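Local coordinates for beta-phosphoglucomutase (Clostridium difficile, PDB 4GIB), which probably interconverts beta-D-glucose 1-phosphate and beta-D-glucose 6-phosphate as a magnesium-dependent mutase of the HAD-like superfamily, at residues Y236-E239 with K240-Y244. Sequence-based numbering, arbitrary orientation.
Sequences YIQE and KYNEY
K240 lays its aliphatic chain obliquely across the ring of Y236, one turn earlier in the same helix, an i to i+4 pairing that shows how a lysine can serve an aromatic and an acid at once. The CH-pi contact is made by CG of K240, 4.2 Å from the centroid of the Y236 ring and 16° off its normal, displaced toward the rim. With CG beside its own backbone N (chi1 -69°) and a bend at chi2 (-64°), the lysine chain then turns along the phenol, bringing CE of K240 to 3.8 Å from OH of Y236. After that bend the chain runs straight to its end, and the ammonium is carried on to E243: NZ of K240 and OE2 of E243 form a salt bridge of 3.6 Å, long enough to be a loose one.

Beneath these side chains runs the regular i to i+4 bonding of an alpha helix. N of K240 bonds to O of Y236 at 3.1 Å and N of Y241 to O of I237 at 2.8 Å; N of N242 meets O of Q238, and N of E243 meets O of E239. This is helix 234-247, the last of the chain, and it packs beside 224-226, an outermost strand of the parallel Rossmann-like sheet of the HAD core. Y236 rests on L224 and V226 of that strand, and K240 also touches L224.

I237 and Y241 are buried, I237 against L232 and Y241 against I26 and N189, with a weak hydrogen bond between OH of Y241 and O of Q188. N242, partly exposed, folds its amide back toward the preceding turn, with its CG 3.4 Å from O of Q238.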
ATOM      1  N   TYR A 236      16.751  -1.646 -14.397  1.00 34.69           N
ATOM      2  CA  TYR A 236      15.868  -0.707 -15.089  1.00 33.21           C
ATOM      3  C   TYR A 236      15.399   0.386 -14.128  1.00 31.02           C
ATOM      4  O   TYR A 236      15.394   1.570 -14.465  1.00 30.24           O
ATOM      5  CB  TYR A 236      14.666  -1.439 -15.686  1.00 33.47           C
ATOM      6  CG  TYR A 236      13.659  -0.532 -16.357  1.00 33.05           C
ATOM      7  CD1 TYR A 236      13.930   0.025 -17.599  1.00 38.09           C
ATOM      8  CD2 TYR A 236      12.426  -0.252 -15.761  1.00 33.22           C
ATOM      9  CE1 TYR A 236      13.016   0.857 -18.234  1.00 37.96           C
ATOM     10  CE2 TYR A 236      11.498   0.584 -16.392  1.00 35.82           C
ATOM     11  CZ  TYR A 236      11.808   1.133 -17.636  1.00 35.51           C
ATOM     12  OH  TYR A 236      10.921   1.950 -18.298  1.00 36.39           O
ATOM     13  N   ILE A 237      14.999  -0.010 -12.931  1.00 29.92           N
ATOM     14  CA  ILE A 237      14.589   0.966 -11.928  1.00 30.27           C
ATOM     15  C   ILE A 237      15.773   1.902 -11.618  1.00 31.16           C
ATOM     16  O   ILE A 237      15.610   3.115 -11.544  1.00 30.68           O
ATOM     17  CB  ILE A 237      14.075   0.274 -10.613  1.00 28.85           C
ATOM     18  CG1 ILE A 237      12.762  -0.477 -10.884  1.00 29.21           C
ATOM     19  CG2 ILE A 237      13.844   1.304  -9.523  1.00 25.80           C
ATOM     20  CD1 ILE A 237      12.230  -1.298  -9.706  1.00 24.03           C
ATOM     21  N   GLN A 238      16.973   1.348 -11.477  1.00 33.40           N
ATOM     22  CA  GLN A 238      18.121   2.186 -11.141  1.00 35.60           C
ATOM     23  C   GLN A 238      18.470   3.169 -12.257  1.00 37.61           C
ATOM     24  O   GLN A 238      18.703   4.348 -11.991  1.00 38.21           O
ATOM     25  CB  GLN A 238      19.345   1.355 -10.753  1.00 36.45           C
ATOM     26  CG  GLN A 238      20.446   2.230 -10.163  1.00 39.62           C
ATOM     27  CD  GLN A 238      21.504   1.452  -9.442  1.00 40.80           C
ATOM     28  OE1 GLN A 238      22.059   0.493  -9.971  1.00 44.92           O
ATOM     29  NE2 GLN A 238      21.798   1.865  -8.222  1.00 43.61           N
ATOM     30  N   GLU A 239      18.507   2.696 -13.500  1.00 39.51           N
ATOM     31  CA  GLU A 239      18.803   3.581 -14.618  1.00 41.86           C
ATOM     32  C   GLU A 239      17.793   4.753 -14.626  1.00 40.62           C
ATOM     33  O   GLU A 239      18.184   5.917 -14.760  1.00 41.24           O
ATOM     34  CB  GLU A 239      18.800   2.799 -15.935  1.00 44.10           C
ATOM     35  CG  GLU A 239      19.079   3.608 -17.216  1.00 48.46           C
ATOM     36  CD  GLU A 239      20.480   4.249 -17.275  1.00 55.55           C
ATOM     37  OE1 GLU A 239      20.864   4.977 -16.327  1.00 55.89           O
ATOM     38  OE2 GLU A 239      21.179   4.059 -18.307  1.00 55.28           O
ATOM     39  N   LYS A 240      16.507   4.445 -14.446  1.00 38.63           N
ATOM     40  CA  LYS A 240      15.463   5.484 -14.433  1.00 37.19           C
ATOM     41  C   LYS A 240      15.575   6.408 -13.212  1.00 35.09           C
ATOM     42  O   LYS A 240      15.249   7.602 -13.282  1.00 33.79           O
ATOM     43  CB  LYS A 240      14.069   4.859 -14.512  1.00 36.00           C
ATOM     44  CG  LYS A 240      13.761   4.210 -15.866  1.00 38.07           C
ATOM     45  CD  LYS A 240      13.741   5.259 -16.983  1.00 37.28           C
ATOM     46  CE  LYS A 240      13.534   4.651 -18.342  1.00 39.77           C
ATOM     47  NZ  LYS A 240      13.661   5.685 -19.419  1.00 42.15           N
ATOM     48  N   TYR A 241      16.049   5.856 -12.106  1.00 33.67           N
ATOM     49  CA  TYR A 241      16.246   6.634 -10.886  1.00 32.65           C
ATOM     50  C   TYR A 241      17.337   7.680 -11.077  1.00 33.50           C
ATOM     51  O   TYR A 241      17.177   8.828 -10.673  1.00 32.86           O
ATOM     52  CB  TYR A 241      16.603   5.720  -9.719  1.00 31.47           C
ATOM     53  CG  TYR A 241      16.929   6.473  -8.463  1.00 31.26           C
ATOM     54  CD1 TYR A 241      15.925   7.057  -7.715  1.00 28.53           C
ATOM     55  CD2 TYR A 241      18.246   6.610  -8.024  1.00 32.43           C
ATOM     56  CE1 TYR A 241      16.205   7.740  -6.560  1.00 31.57           C
ATOM     57  CE2 TYR A 241      18.538   7.301  -6.857  1.00 34.60           C
ATOM     58  CZ  TYR A 241      17.504   7.859  -6.129  1.00 30.80           C
ATOM     59  OH  TYR A 241      17.749   8.557  -4.983  1.00 31.87           O
ATOM     60  N   ASN A 242      18.446   7.272 -11.690  1.00 35.71           N
ATOM     61  CA  ASN A 242      19.574   8.171 -11.962  1.00 37.40           C
ATOM     62  C   ASN A 242      19.186   9.310 -12.890  1.00 38.59           C
ATOM     63  O   ASN A 242      19.705  10.425 -12.775  1.00 39.34           O
ATOM     64  CB  ASN A 242      20.744   7.403 -12.581  1.00 39.42           C
ATOM     65  CG  ASN A 242      21.409   6.446 -11.599  1.00 41.26           C
ATOM     66  OD1 ASN A 242      21.078   6.417 -10.418  1.00 38.98           O
ATOM     67  ND2 ASN A 242      22.354   5.658 -12.094  1.00 43.62           N
ATOM     68  N   GLU A 243      18.291   9.014 -13.821  1.00 38.29           N
ATOM     69  CA  GLU A 243      17.801  10.006 -14.776  1.00 40.94           C
ATOM     70  C   GLU A 243      17.009  11.072 -14.030  1.00 39.46           C
ATOM     71  O   GLU A 243      17.232  12.267 -14.189  1.00 40.05           O
ATOM     72  CB  GLU A 243      16.935   9.312 -15.836  1.00 41.61           C
ATOM     73  CG  GLU A 243      16.148  10.229 -16.735  1.00 46.98           C
ATOM     74  CD  GLU A 243      15.411   9.475 -17.829  1.00 54.39           C
ATOM     75  OE1 GLU A 243      14.579  10.109 -18.519  1.00 57.73           O
ATOM     76  OE2 GLU A 243      15.668   8.256 -18.002  1.00 55.28           O
ATOM     77  N   TYR A 244      16.096  10.603 -13.194  1.00 38.31           N
ATOM     78  CA  TYR A 244      15.255  11.449 -12.376  1.00 37.17           C
ATOM     79  C   TYR A 244      16.044  12.346 -11.432  1.00 38.31           C
ATOM     80  O   TYR A 244      15.716  13.517 -11.281  1.00 38.85           O
ATOM     81  CB  TYR A 244      14.306  10.554 -11.594  1.00 35.96           C
ATOM     82  CG  TYR A 244      13.654  11.184 -10.398  1.00 35.91           C
ATOM     83  CD1 TYR A 244      12.510  11.961 -10.530  1.00 38.85           C
ATOM     84  CD2 TYR A 244      14.157  10.961  -9.123  1.00 33.39           C
ATOM     85  CE1 TYR A 244      11.895  12.525  -9.414  1.00 39.58           C
ATOM     86  CE2 TYR A 244      13.550  11.507  -8.011  1.00 38.26           C
ATOM     87  CZ  TYR A 244      12.419  12.287  -8.162  1.00 36.56           C
ATOM     88  OH  TYR A 244      11.818  12.833  -7.058  1.00 37.50           O
TER